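PDB 2QTP: peptide synthase from Silicibacter pomeroyi DSS-3, which is of unknown function but adopts a variant of the Bacillus chorismate mutase fold and may take part in amino-acid metabolism. Local coordinates for residues F11-R16 with T27-A32; R43-L48 with L92-A97; Q129-P134 with I150-N155; E50-G55 with I98-L103; A60-R65 with V165-T170. All coordinates share one frame; numbering follows the deposited sequence.

From the N terminus, interaction 1 comes first: it closes a short loop by pairing strand 5-15 with strand 21-37 and is complete before any other contact opens. The next three interlock. Interaction 2 ties the loop ahead of helix 49-70 to helix 92-98, interaction 4 joins the start of helix 49-70 to the chain leaving helix 92-98, and interaction 5 lays the middle of the same long helix on strand 162-171; along the sequence, each crosses the other two. Interaction 3, a two-stranded sheet, is nested inside the long loop closed by interaction 5. It packs on the main sheet from the side of Val31, Ala166 and Ala168, whereas helix 49-70 packs beside Ala32 and Val167.

Interaction 1: residues F11-R16 with T27-A32; sequences FIEETR and TRKAVA
Five of the six backbone bonds are short and near straight along the whole pairing, as from Phe11 N to Val31 O (2.9 Å, 168°); only the last, from Thr27 N to Thr15 O, is long and bent, at 3.2 Å and 138°. The close side-chain packing is at the Phe11 end: Phe11 CB lies 3.8 Å from Val31 CG1, the methyl held in the crowded place between backbone N and carbonyl carbon, and Val31 O sits in plane at the phenyl edge. This is an antiparallel hairpin of the mixed sheet, whose second strand also pairs, along its other edge, with strand 162-171, while Ile150 and Val152 pack on Val31. Farther along the same face, Glu13 and Lys29 run alongside each other more loosely, Glu13 OE2 and Lys29 NZ staying 4.2 Å apart. A water donates to Glu13 OE2 and accepts from Lys29 NZ, both at 2.9 Å; Lys29 NZ also bonds Gly149 O. On the other face, Glu14 and Arg28 touch through their CG atoms at 4.0 Å, and the guanidinium turns to Asp171.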
# COMPACT_ATOMS: atom_id res chain seq x y z
N PHE A 11 7.06 5.07 4.81
CA PHE A 11 7.65 4.42 6.01
C PHE A 11 8.83 3.58 5.54
O PHE A 11 8.67 2.79 4.60
CB PHE A 11 6.67 3.45 6.70
CG PHE A 11 5.28 4.02 6.97
CD1 PHE A 11 4.42 4.38 5.94
CD2 PHE A 11 4.80 4.12 8.28
CE1 PHE A 11 3.14 4.88 6.22
CE2 PHE A 11 3.50 4.60 8.57
CZ PHE A 11 2.69 4.99 7.53
N ILE A 12 10.00 3.77 6.14
CA ILE A 12 11.15 2.93 5.85
C ILE A 12 11.64 2.30 7.16
O ILE A 12 11.70 2.97 8.20
CB ILE A 12 12.35 3.72 5.30
CG1 ILE A 12 11.94 4.65 4.17
CG2 ILE A 12 13.42 2.76 4.80
CD1 ILE A 12 13.13 5.33 3.53
N GLU A 13 12.08 1.06 7.08
CA GLU A 13 12.57 0.37 8.24
C GLU A 13 13.86 -0.36 7.90
O GLU A 13 13.89 -1.13 6.94
CB GLU A 13 11.43 -0.54 8.71
CG GLU A 13 11.71 -1.57 9.75
CD GLU A 13 10.62 -2.65 9.73
OE1 GLU A 13 9.41 -2.26 9.81
OE2 GLU A 13 10.99 -3.85 9.56
N GLU A 14 14.92 -0.09 8.67
CA GLU A 14 16.20 -0.74 8.50
C GLU A 14 16.46 -1.65 9.67
O GLU A 14 16.44 -1.21 10.80
CB GLU A 14 17.38 0.23 8.49
CG GLU A 14 17.23 1.48 7.67
CD GLU A 14 18.50 2.34 7.74
OE1 GLU A 14 19.55 1.90 8.32
OE2 GLU A 14 18.42 3.45 7.17
N THR A 15 16.80 -2.89 9.37
CA THR A 15 17.12 -3.87 10.39
C THR A 15 18.60 -4.13 10.34
O THR A 15 19.14 -4.54 9.31
CB THR A 15 16.41 -5.18 10.12
OG1 THR A 15 15.00 -4.93 10.10
CG2 THR A 15 16.75 -6.19 11.17
N ARG A 16 19.26 -3.83 11.46
CA ARG A 16 20.67 -4.02 11.59
C ARG A 16 21.03 -5.21 12.48
O ARG A 16 22.16 -5.65 12.46
CB ARG A 16 21.29 -2.77 12.21
CG ARG A 16 20.90 -1.44 11.56
CD ARG A 16 21.78 -0.37 12.22
NE ARG A 16 21.75 0.91 11.54
CZ ARG A 16 22.47 1.96 11.90
NH1 ARG A 16 23.28 1.91 12.95
NH2 ARG A 16 22.37 3.10 11.21
N THR A 27 19.11 -4.78 6.14
CA THR A 27 18.05 -5.04 5.23
C THR A 27 16.98 -3.96 5.41
O THR A 27 16.80 -3.43 6.50
CB THR A 27 17.51 -6.47 5.39
OG1 THR A 27 17.08 -6.68 6.73
CG2 THR A 27 18.63 -7.48 5.05
N ARG A 28 16.31 -3.58 4.33
CA ARG A 28 15.39 -2.47 4.39
C ARG A 28 14.07 -2.76 3.71
O ARG A 28 14.01 -3.46 2.69
CB ARG A 28 16.01 -1.23 3.76
CG ARG A 28 17.32 -0.75 4.39
CD ARG A 28 17.79 0.53 3.74
NE ARG A 28 18.06 0.30 2.32
CZ ARG A 28 18.10 1.25 1.39
NH1 ARG A 28 17.88 2.52 1.70
NH2 ARG A 28 18.35 0.91 0.14
N LYS A 29 13.01 -2.20 4.28
CA LYS A 29 11.67 -2.30 3.71
C LYS A 29 11.12 -0.89 3.61
O LYS A 29 11.36 -0.05 4.50
CB LYS A 29 10.73 -3.10 4.61
CG LYS A 29 11.25 -4.42 5.11
CD LYS A 29 10.15 -5.09 5.92
CE LYS A 29 10.49 -6.50 6.35
NZ LYS A 29 9.40 -6.97 7.23
N ALA A 30 10.37 -0.61 2.56
CA ALA A 30 9.71 0.68 2.44
C ALA A 30 8.29 0.44 2.02
O ALA A 30 8.00 -0.55 1.32
CB ALA A 30 10.43 1.58 1.43
N VAL A 31 7.39 1.31 2.46
CA VAL A 31 5.99 1.27 2.04
C VAL A 31 5.50 2.71 1.86
O VAL A 31 5.82 3.57 2.66
CB VAL A 31 5.08 0.43 3.03
CG1 VAL A 31 5.27 0.80 4.44
CG2 VAL A 31 3.58 0.56 2.64
N ALA A 32 4.82 2.97 0.75
CA ALA A 32 4.24 4.28 0.44
C ALA A 32 2.71 4.09 0.45
O ALA A 32 2.20 3.11 -0.11
CB ALA A 32 4.75 4.83 -0.92
O HOH W 1 8.48 -5.19 9.27

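Interaction 2: residues R43-L48 with L92-A97; sequences RYVEDL and LEHAAA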
# COMPACT_ATOMS: atom_id res chain seq x y z
N ARG A 43 -22.57 4.56 -2.04
CA ARG A 43 -23.22 4.19 -3.29
C ARG A 43 -23.08 2.70 -3.63
O ARG A 43 -22.12 2.03 -3.22
CB ARG A 43 -22.55 4.97 -4.42
CG ARG A 43 -22.79 6.47 -4.38
CD ARG A 43 -21.93 7.20 -5.38
NE ARG A 43 -22.00 8.65 -5.17
CZ ARG A 43 -22.83 9.47 -5.81
NH1 ARG A 43 -23.67 9.04 -6.76
NH2 ARG A 43 -22.81 10.76 -5.51
N TYR A 44 -24.03 2.21 -4.40
CA TYR A 44 -24.06 0.83 -4.90
C TYR A 44 -23.86 0.93 -6.40
O TYR A 44 -24.77 1.30 -7.11
CB TYR A 44 -25.40 0.13 -4.55
CG TYR A 44 -25.53 -0.11 -3.06
CD1 TYR A 44 -24.66 -0.96 -2.41
CD2 TYR A 44 -26.54 0.52 -2.30
CE1 TYR A 44 -24.73 -1.17 -1.06
CE2 TYR A 44 -26.62 0.32 -0.93
CZ TYR A 44 -25.72 -0.53 -0.31
OH TYR A 44 -25.79 -0.77 1.05
N VAL A 45 -22.64 0.67 -6.86
CA VAL A 45 -22.30 0.79 -8.30
C VAL A 45 -21.65 -0.48 -8.81
O VAL A 45 -21.05 -1.20 -8.03
CB VAL A 45 -21.35 1.95 -8.56
CG1 VAL A 45 -21.93 3.26 -8.02
CG2 VAL A 45 -20.07 1.67 -7.94
N GLU A 46 -21.80 -0.79 -10.09
CA GLU A 46 -21.25 -2.03 -10.65
C GLU A 46 -19.98 -1.79 -11.46
O GLU A 46 -19.07 -2.61 -11.47
CB GLU A 46 -22.26 -2.68 -11.57
CG GLU A 46 -23.67 -2.71 -11.02
CD GLU A 46 -24.04 -4.05 -10.50
OE1 GLU A 46 -23.30 -4.58 -9.64
OE2 GLU A 46 -25.08 -4.56 -10.98
N ASP A 47 -19.94 -0.66 -12.15
CA ASP A 47 -18.81 -0.32 -13.02
C ASP A 47 -17.80 0.46 -12.22
O ASP A 47 -18.00 1.65 -11.89
CB ASP A 47 -19.31 0.47 -14.25
CG ASP A 47 -18.17 0.88 -15.18
OD1 ASP A 47 -16.98 0.66 -14.89
OD2 ASP A 47 -18.47 1.46 -16.22
N LEU A 48 -16.70 -0.23 -11.89
CA LEU A 48 -15.65 0.33 -11.03
C LEU A 48 -14.45 0.83 -11.83
O LEU A 48 -13.39 1.00 -11.27
CB LEU A 48 -15.23 -0.75 -10.02
CG LEU A 48 -16.38 -1.34 -9.20
CD1 LEU A 48 -15.95 -2.54 -8.31
CD2 LEU A 48 -17.00 -0.22 -8.31
N LEU A 92 -15.84 -3.83 -0.20
CA LEU A 92 -14.60 -4.54 -0.39
C LEU A 92 -14.20 -4.58 -1.86
O LEU A 92 -13.01 -4.56 -2.17
CB LEU A 92 -14.71 -5.95 0.17
CG LEU A 92 -13.44 -6.67 0.64
CD1 LEU A 92 -12.58 -5.82 1.60
CD2 LEU A 92 -13.82 -8.01 1.30
N GLU A 93 -15.19 -4.63 -2.76
CA GLU A 93 -14.95 -4.64 -4.21
C GLU A 93 -14.27 -3.38 -4.68
O GLU A 93 -13.59 -3.41 -5.70
CB GLU A 93 -16.26 -4.76 -5.02
CG GLU A 93 -16.94 -6.09 -4.95
CD GLU A 93 -17.73 -6.31 -3.65
OE1 GLU A 93 -17.94 -5.36 -2.86
OE2 GLU A 93 -18.16 -7.46 -3.43
N HIS A 94 -14.45 -2.28 -3.95
CA HIS A 94 -13.74 -1.04 -4.26
C HIS A 94 -12.21 -1.18 -4.06
O HIS A 94 -11.42 -0.67 -4.85
CB HIS A 94 -14.28 0.15 -3.45
CG HIS A 94 -15.75 0.38 -3.63
ND1 HIS A 94 -16.50 1.13 -2.75
CD2 HIS A 94 -16.62 -0.09 -4.56
CE1 HIS A 94 -17.76 1.15 -3.15
NE2 HIS A 94 -17.86 0.40 -4.24
N ALA A 95 -11.82 -1.89 -3.02
CA ALA A 95 -10.41 -2.21 -2.76
C ALA A 95 -9.90 -3.15 -3.85
O ALA A 95 -8.79 -2.97 -4.37
CB ALA A 95 -10.23 -2.85 -1.35
N ALA A 96 -10.68 -4.16 -4.19
CA ALA A 96 -10.32 -5.03 -5.32
C ALA A 96 -10.03 -4.24 -6.60
O ALA A 96 -9.03 -4.50 -7.28
CB ALA A 96 -11.39 -6.04 -5.56
N ALA A 97 -10.90 -3.28 -6.92
CA ALA A 97 -10.81 -2.50 -8.14
C ALA A 97 -9.55 -1.67 -8.11
O ALA A 97 -8.79 -1.64 -9.07
CB ALA A 97 -12.05 -1.60 -8.31
O HOH W 2 -20.72 0.22 -4.64
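The irregular chain of 43-48 passes beside helix 92-97 and comes closest by backbone at its last residue, where Leu48 CA lies 6.3 Å from Ala97 CA. This is a loop-to-helix contact at a helix start: Leu48 occupies the N-cap position of helix 49-70, so the contact joins the start of that long helix to the short helix 92-98. Leu48 makes the largest contribution. Its CB meets the methyl of Ala97, with Leu48 CB and Ala97 CB 3.7 Å apart. CG stands anti to the carbonyl carbon (chi1 -54°), and the two methyls beyond it diverge over the helix: Leu48 CD1 rests 3.6 Å from Glu93 O, while Leu48 CD2 comes to 3.8 Å from His94 CD2, the leucine crossing the histidine at about a right angle. The carboxylate of Glu93 leads away, leaving its CB beside the leucine. Phe40 touches Leu48 and Val45, and Leu51 packs on His94 and Ala97. The buried imidazole is held at both nitrogens, with ND1 hydrogen-bonded to Asn38 ND2. At the other, NE2, a water lies in the ring plane 2.9 Å from His94 NE2, donates to Arg43 O at 2.7 Å and accepts from Val45 N at 3.0 Å.

Interaction 3: residues Q129-P134 with I150-N155; sequences QVLDVP and IEVRLN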
# COMPACT_ATOMS: atom_id res chain seq x y z
N GLN A 129 -6.64 1.92 11.98
CA GLN A 129 -6.45 0.49 11.96
C GLN A 129 -5.26 0.13 11.08
O GLN A 129 -5.00 0.76 10.03
CB GLN A 129 -7.66 -0.24 11.39
CG GLN A 129 -8.86 -0.37 12.27
CD GLN A 129 -9.91 -1.26 11.60
OE1 GLN A 129 -9.57 -2.19 10.87
NE2 GLN A 129 -11.17 -0.97 11.86
N VAL A 130 -4.57 -0.91 11.53
CA VAL A 130 -3.38 -1.42 10.88
C VAL A 130 -3.69 -2.25 9.63
O VAL A 130 -4.58 -3.11 9.64
CB VAL A 130 -2.50 -2.25 11.87
CG1 VAL A 130 -1.39 -2.95 11.12
CG2 VAL A 130 -1.96 -1.34 13.02
N LEU A 131 -2.98 -1.95 8.55
CA LEU A 131 -3.12 -2.70 7.29
C LEU A 131 -1.81 -3.45 7.11
O LEU A 131 -0.73 -2.85 7.16
CB LEU A 131 -3.34 -1.73 6.09
CG LEU A 131 -3.41 -2.23 4.65
CD1 LEU A 131 -4.63 -3.16 4.40
CD2 LEU A 131 -3.43 -0.98 3.70
N ASP A 132 -1.91 -4.75 6.90
CA ASP A 132 -0.75 -5.56 6.67
C ASP A 132 -0.49 -5.64 5.17
O ASP A 132 -1.36 -6.07 4.42
CB ASP A 132 -0.99 -6.94 7.24
CG ASP A 132 0.23 -7.53 7.94
OD1 ASP A 132 1.39 -7.48 7.41
OD2 ASP A 132 -0.00 -8.06 9.06
N VAL A 133 0.66 -5.15 4.72
CA VAL A 133 1.01 -5.20 3.30
C VAL A 133 1.90 -6.43 3.05
O VAL A 133 2.98 -6.54 3.58
CB VAL A 133 1.73 -3.93 2.85
CG1 VAL A 133 1.83 -3.92 1.30
CG2 VAL A 133 1.02 -2.70 3.40
N PRO A 134 1.42 -7.38 2.25
CA PRO A 134 2.20 -8.58 1.97
C PRO A 134 3.45 -8.28 1.11
O PRO A 134 3.50 -7.29 0.40
CB PRO A 134 1.21 -9.47 1.23
CG PRO A 134 0.20 -8.57 0.71
CD PRO A 134 0.13 -7.38 1.56
N ILE A 150 4.74 -5.88 5.92
CA ILE A 150 5.00 -4.69 6.68
C ILE A 150 3.66 -4.07 7.06
O ILE A 150 2.73 -4.03 6.26
CB ILE A 150 5.97 -3.71 5.92
CG1 ILE A 150 6.20 -2.41 6.75
CG2 ILE A 150 5.45 -3.42 4.49
CD1 ILE A 150 7.55 -1.63 6.41
N GLU A 151 3.55 -3.61 8.30
CA GLU A 151 2.34 -3.00 8.80
C GLU A 151 2.38 -1.52 8.59
O GLU A 151 3.41 -0.88 8.80
CB GLU A 151 2.16 -3.33 10.26
CG GLU A 151 1.94 -4.81 10.45
CD GLU A 151 1.69 -5.25 11.87
OE1 GLU A 151 1.78 -4.43 12.76
OE2 GLU A 151 1.39 -6.42 12.10
N VAL A 152 1.25 -0.96 8.19
CA VAL A 152 1.12 0.48 8.07
C VAL A 152 -0.17 0.92 8.73
O VAL A 152 -1.14 0.17 8.80
CB VAL A 152 1.12 0.98 6.58
CG1 VAL A 152 2.33 0.50 5.85
CG2 VAL A 152 -0.10 0.53 5.83
N ARG A 153 -0.15 2.14 9.25
CA ARG A 153 -1.38 2.78 9.71
C ARG A 153 -1.25 4.26 9.65
O ARG A 153 -0.17 4.76 9.59
CB ARG A 153 -1.81 2.33 11.09
CG ARG A 153 -0.95 2.73 12.21
CD ARG A 153 -1.80 2.74 13.51
NE ARG A 153 -1.34 3.89 14.21
CZ ARG A 153 -2.08 4.77 14.85
NH1 ARG A 153 -3.39 4.66 15.00
NH2 ARG A 153 -1.44 5.77 15.39
N LEU A 154 -2.38 4.95 9.61
CA LEU A 154 -2.39 6.40 9.75
C LEU A 154 -3.51 6.68 10.76
O LEU A 154 -4.62 6.12 10.62
CB LEU A 154 -2.69 7.06 8.40
CG LEU A 154 -1.59 7.00 7.35
CD1 LEU A 154 -2.14 7.47 5.98
CD2 LEU A 154 -0.37 7.81 7.78
N ASN A 155 -3.22 7.54 11.74
CA ASN A 155 -4.13 7.82 12.83
C ASN A 155 -5.51 8.27 12.35
O ASN A 155 -6.50 7.95 12.99
CB ASN A 155 -3.53 8.85 13.83
CG ASN A 155 -3.55 10.28 13.30
OD1 ASN A 155 -3.02 10.56 12.21
ND2 ASN A 155 -4.22 11.20 14.03
O HOH W 3 -4.64 3.26 9.32
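With CG1 anti to its backbone N (chi1 171°), Val130 aims that methyl at Glu151, whose CG is anti to the carbonyl carbon (chi1 -65°) and whose chain then runs extended beneath it; Val130 CG1 and Glu151 CB are 3.7 Å apart. On the opposite face, the crowded position between N and carbonyl carbon is taken by CG2 of both Ile150 and Val152. Val152 CG2 thereby reaches Leu131 CB at 4.0 Å and Val133 CG2 at 4.2 Å. The backbones form a two-stranded antiparallel sheet, with Leu131-Val152 and Val133-Ile150 as hydrogen-bonded pairs; the bond from Leu131 N to Val152 O is 2.8 Å long and nearly straight. Its buried valine, leucine and isoleucine face lies on the main sheet, against Val31, Ala166 and Ala168. Asp132 and Glu151 are on the exposed face, where Asp132 OD2 stands 3.7 Å from Glu151 OE2 with the carboxylate planes 89° apart. Such like charges may repel and could raise the proton affinity of one of them. Beyond the regular strands a water spans the gap, donating to Gln129 O at 2.6 Å and accepting from Leu154 N at 2.8 Å.

Interaction 4: residues E50-G55 with I98-L103; sequences ELMDTG and ILHPKL
Van der Waals contact joins the early turns of helix 49-70 to the chain that leaves helix 92-98. Leu51 and Ile98 cross obliquely, Leu51 CD2 meeting Ile98 CD1 at 4.1 Å, and both reach Ile163 of strand 162-171 in the interior. The ring of Pro101 packs by its tip on the helix backbone, with Pro101 CG 3.5 Å from Met52 O.

A second group is made of CA-H...O contacts, which run in both directions. Ile98 CA approaches Leu51 O at 3.6 Å, and Gly55 CA approaches Ile98 O at 3.3 Å. The bare glycine backbone allows this closeness, bringing Gly55 CA within 4.4 Å of Ile98 CA.

The third kind is Met-aromatic. Met52, a selenomethionine in this crystal, extends its chain beyond CG so that SE lies 4.1 Å from the centroid of the His100 ring, obliquely at 31° from the normal, with its terminal CE over one ring face near the rim.

Classical hydrogen bonding stays inside the helix, where Glu50 O accepts from two donors of Thr54: OG1 at 3.0 Å and N at 3.1 Å. The junction between the helix and the departing chain thus rests on shape, dispersion and weak CH...O attraction, in keeping with its partly buried site and with the absence of any charged pair between the two segments.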
# COMPACT_ATOMS: atom_id res chain seq x y z
N GLU A 50 -13.51 3.63 -12.81
CA GLU A 50 -12.90 4.83 -12.28
C GLU A 50 -11.89 4.49 -11.17
O GLU A 50 -10.82 5.09 -11.10
CB GLU A 50 -13.99 5.79 -11.76
CG GLU A 50 -13.45 7.15 -11.35
CD GLU A 50 -14.46 8.05 -10.62
OE1 GLU A 50 -15.70 7.90 -10.80
OE2 GLU A 50 -13.96 8.93 -9.86
N LEU A 51 -12.19 3.50 -10.34
CA LEU A 51 -11.22 3.08 -9.33
C LEU A 51 -10.04 2.28 -9.90
O LEU A 51 -8.97 2.36 -9.33
CB LEU A 51 -11.87 2.31 -8.17
CG LEU A 51 -12.58 3.12 -7.08
CD1 LEU A 51 -13.20 2.19 -6.06
CD2 LEU A 51 -11.68 4.11 -6.38
N MSE A 52 -10.23 1.52 -11.00
CA MSE A 52 -9.14 0.79 -11.62
C MSE A 52 -8.17 1.77 -12.27
O MSE A 52 -6.96 1.60 -12.15
CB MSE A 52 -9.64 -0.22 -12.67
CG MSE A 52 -10.61 -1.29 -12.16
SE MSE A 52 -10.99 -2.68 -13.39
CE MSE A 52 -12.16 -3.66 -12.17
N ASP A 53 -8.70 2.78 -12.96
CA ASP A 53 -7.86 3.81 -13.57
C ASP A 53 -7.10 4.58 -12.50
O ASP A 53 -5.92 4.81 -12.65
CB ASP A 53 -8.70 4.78 -14.41
CG ASP A 53 -9.29 4.13 -15.65
OD1 ASP A 53 -8.82 3.07 -16.10
OD2 ASP A 53 -10.26 4.70 -16.16
N THR A 54 -7.76 4.93 -11.40
CA THR A 54 -7.07 5.62 -10.25
C THR A 54 -5.98 4.73 -9.61
O THR A 54 -4.90 5.17 -9.29
CB THR A 54 -8.09 6.07 -9.17
OG1 THR A 54 -8.99 7.00 -9.75
CG2 THR A 54 -7.43 6.73 -7.99
N GLY A 55 -6.28 3.45 -9.46
CA GLY A 55 -5.33 2.49 -8.94
C GLY A 55 -4.10 2.34 -9.80
O GLY A 55 -3.02 2.19 -9.28
N ILE A 98 -9.35 -0.97 -7.00
CA ILE A 98 -8.17 -0.13 -6.87
C ILE A 98 -6.86 -0.96 -7.01
O ILE A 98 -5.92 -0.49 -7.61
CB ILE A 98 -8.25 0.83 -5.60
CG1 ILE A 98 -7.93 2.26 -6.04
CG2 ILE A 98 -7.37 0.35 -4.52
CD1 ILE A 98 -7.95 3.28 -5.00
N LEU A 99 -6.86 -2.22 -6.61
CA LEU A 99 -5.69 -3.10 -6.71
C LEU A 99 -5.58 -3.94 -7.98
O LEU A 99 -4.63 -4.71 -8.15
CB LEU A 99 -5.73 -4.11 -5.52
CG LEU A 99 -5.59 -3.52 -4.10
CD1 LEU A 99 -5.80 -4.60 -3.03
CD2 LEU A 99 -4.25 -2.77 -3.92
N HIS A 100 -6.57 -3.83 -8.84
CA HIS A 100 -6.66 -4.66 -10.05
C HIS A 100 -5.50 -4.51 -11.04
O HIS A 100 -4.90 -5.50 -11.43
CB HIS A 100 -8.00 -4.38 -10.73
CG HIS A 100 -8.18 -5.12 -12.02
ND1 HIS A 100 -8.60 -6.42 -12.07
CD2 HIS A 100 -7.93 -4.74 -13.30
CE1 HIS A 100 -8.62 -6.82 -13.33
NE2 HIS A 100 -8.21 -5.82 -14.10
N PRO A 101 -5.16 -3.28 -11.46
CA PRO A 101 -4.06 -3.15 -12.43
C PRO A 101 -2.74 -3.64 -11.94
O PRO A 101 -2.44 -3.49 -10.77
CB PRO A 101 -3.98 -1.63 -12.67
CG PRO A 101 -4.67 -1.02 -11.53
CD PRO A 101 -5.76 -1.97 -11.16
N LYS A 102 -1.93 -4.23 -12.83
CA LYS A 102 -0.58 -4.67 -12.44
C LYS A 102 0.30 -3.43 -12.16
O LYS A 102 0.10 -2.39 -12.78
CB LYS A 102 0.00 -5.59 -13.53
CG LYS A 102 -0.83 -6.87 -13.73
CD LYS A 102 -0.34 -7.78 -14.88
CE LYS A 102 -1.48 -8.63 -15.50
N LEU A 103 1.22 -3.48 -11.20
CA LEU A 103 2.05 -2.28 -10.88
C LEU A 103 2.76 -1.63 -12.09
O LEU A 103 3.42 -2.31 -12.89
CB LEU A 103 3.09 -2.61 -9.79
CG LEU A 103 2.63 -2.62 -8.32
CD1 LEU A 103 3.74 -3.11 -7.38
CD2 LEU A 103 2.16 -1.24 -7.93

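Interaction 5: residues A60-R65 with V165-T170; sequences ALLGER and VAVAVT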
# COMPACT_ATOMS: atom_id res chain seq x y z
N ALA A 60 1.83 3.26 -9.64
CA ALA A 60 3.01 3.86 -10.23
C ALA A 60 3.58 4.92 -9.28
O ALA A 60 4.77 4.95 -9.03
CB ALA A 60 2.65 4.48 -11.59
N LEU A 61 2.72 5.79 -8.77
CA LEU A 61 3.14 6.86 -7.90
C LEU A 61 3.78 6.34 -6.60
O LEU A 61 4.87 6.77 -6.22
CB LEU A 61 1.94 7.77 -7.55
CG LEU A 61 2.20 8.81 -6.43
CD1 LEU A 61 3.20 9.86 -6.88
CD2 LEU A 61 0.91 9.46 -6.04
N LEU A 62 3.10 5.40 -5.95
CA LEU A 62 3.55 4.85 -4.68
C LEU A 62 4.76 3.94 -4.87
O LEU A 62 5.69 3.92 -4.04
CB LEU A 62 2.40 4.14 -3.95
CG LEU A 62 1.17 4.97 -3.57
CD1 LEU A 62 -0.06 4.11 -3.04
CD2 LEU A 62 1.52 6.09 -2.59
N GLY A 63 4.80 3.20 -5.97
CA GLY A 63 5.98 2.38 -6.28
C GLY A 63 7.25 3.22 -6.45
O GLY A 63 8.31 2.85 -6.01
N GLU A 64 7.10 4.37 -7.11
CA GLU A 64 8.18 5.32 -7.31
C GLU A 64 8.61 5.95 -5.98
O GLU A 64 9.80 6.15 -5.76
CB GLU A 64 7.76 6.42 -8.30
CG GLU A 64 8.72 7.65 -8.39
CD GLU A 64 10.08 7.32 -9.03
OE1 GLU A 64 10.15 6.40 -9.88
OE2 GLU A 64 11.09 8.01 -8.71
N ARG A 65 7.65 6.28 -5.11
CA ARG A 65 8.00 6.83 -3.79
C ARG A 65 8.81 5.83 -2.99
O ARG A 65 9.78 6.20 -2.32
CB ARG A 65 6.76 7.27 -2.99
CG ARG A 65 5.96 8.42 -3.62
CD ARG A 65 6.77 9.72 -3.81
NE ARG A 65 7.21 10.24 -2.52
CZ ARG A 65 6.56 11.14 -1.78
NH1 ARG A 65 5.42 11.71 -2.19
NH2 ARG A 65 7.09 11.49 -0.60
N VAL A 165 -4.49 3.17 0.29
CA VAL A 165 -3.82 2.24 -0.63
C VAL A 165 -2.31 2.25 -0.32
O VAL A 165 -1.75 3.29 -0.14
CB VAL A 165 -4.05 2.74 -2.08
CG1 VAL A 165 -3.48 1.73 -3.09
CG2 VAL A 165 -5.56 3.03 -2.30
N ALA A 166 -1.67 1.09 -0.33
CA ALA A 166 -0.27 0.93 -0.02
C ALA A 166 0.48 0.06 -1.04
O ALA A 166 -0.05 -0.94 -1.54
CB ALA A 166 -0.09 0.33 1.41
N VAL A 167 1.72 0.46 -1.33
CA VAL A 167 2.68 -0.34 -2.11
C VAL A 167 3.97 -0.46 -1.28
O VAL A 167 4.46 0.53 -0.72
CB VAL A 167 2.97 0.32 -3.47
CG1 VAL A 167 4.14 -0.36 -4.17
CG2 VAL A 167 1.66 0.35 -4.37
N ALA A 168 4.51 -1.67 -1.19
CA ALA A 168 5.72 -1.94 -0.43
C ALA A 168 6.75 -2.62 -1.33
O ALA A 168 6.39 -3.31 -2.28
CB ALA A 168 5.41 -2.83 0.76
N VAL A 169 8.02 -2.38 -1.01
CA VAL A 169 9.18 -2.93 -1.69
C VAL A 169 10.24 -3.21 -0.62
O VAL A 169 10.31 -2.50 0.39
CB VAL A 169 9.75 -1.91 -2.74
CG1 VAL A 169 10.89 -2.51 -3.52
CG2 VAL A 169 8.65 -1.45 -3.72
N THR A 170 11.03 -4.27 -0.79
CA THR A 170 12.12 -4.56 0.11
C THR A 170 13.41 -4.52 -0.68
O THR A 170 13.42 -4.72 -1.89
CB THR A 170 12.06 -5.93 0.82
OG1 THR A 170 12.21 -6.97 -0.13
CG2 THR A 170 10.78 -6.12 1.59
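Leu61 O is gripped by one bond within its helix, from Arg65 N at 3.0 Å, and Ala60 O is likewise held once by Glu64 N at 3.1 Å. Across the contact the strand offers no such partner to the helix: its own amides and carbonyls are engaged with neighbouring strands, Val167 with Ala32 and Ala166 with Ser83. What joins the two elements is apolar.

Leu62 contributes the largest share. Its CG is anti to the carbonyl carbon (chi1 -60°), and the extended chain beyond carries CD1 down onto the strand, where Leu62 CD1 lies 3.5 Å from Val165 O and 4.2 Å from Val165 CG1. Nearer the root of the leucine, Leu62 CB meets Val167 CG2 at 3.9 Å. The two methyls of Val167 fork beneath the helix: CG1, anti to the backbone N, touches the bare backbone of Gly63, with Val167 CG1 and Gly63 CA 3.9 Å apart, while CG2 takes the leucine. The axes of these short segments approach to 7.7 Å at a signed angle of -37°. On the strand's other face, Ala166 and Ala168 carry Val133 of strand 131-135.

Helix 49-70 thus packs on one face of the mixed sheet through aliphatic side chains, with strands 131-135 and 148-152 on the other, an alpha-and-beta arrangement belonging to this family's variant of the Bacillus chorismate mutase fold.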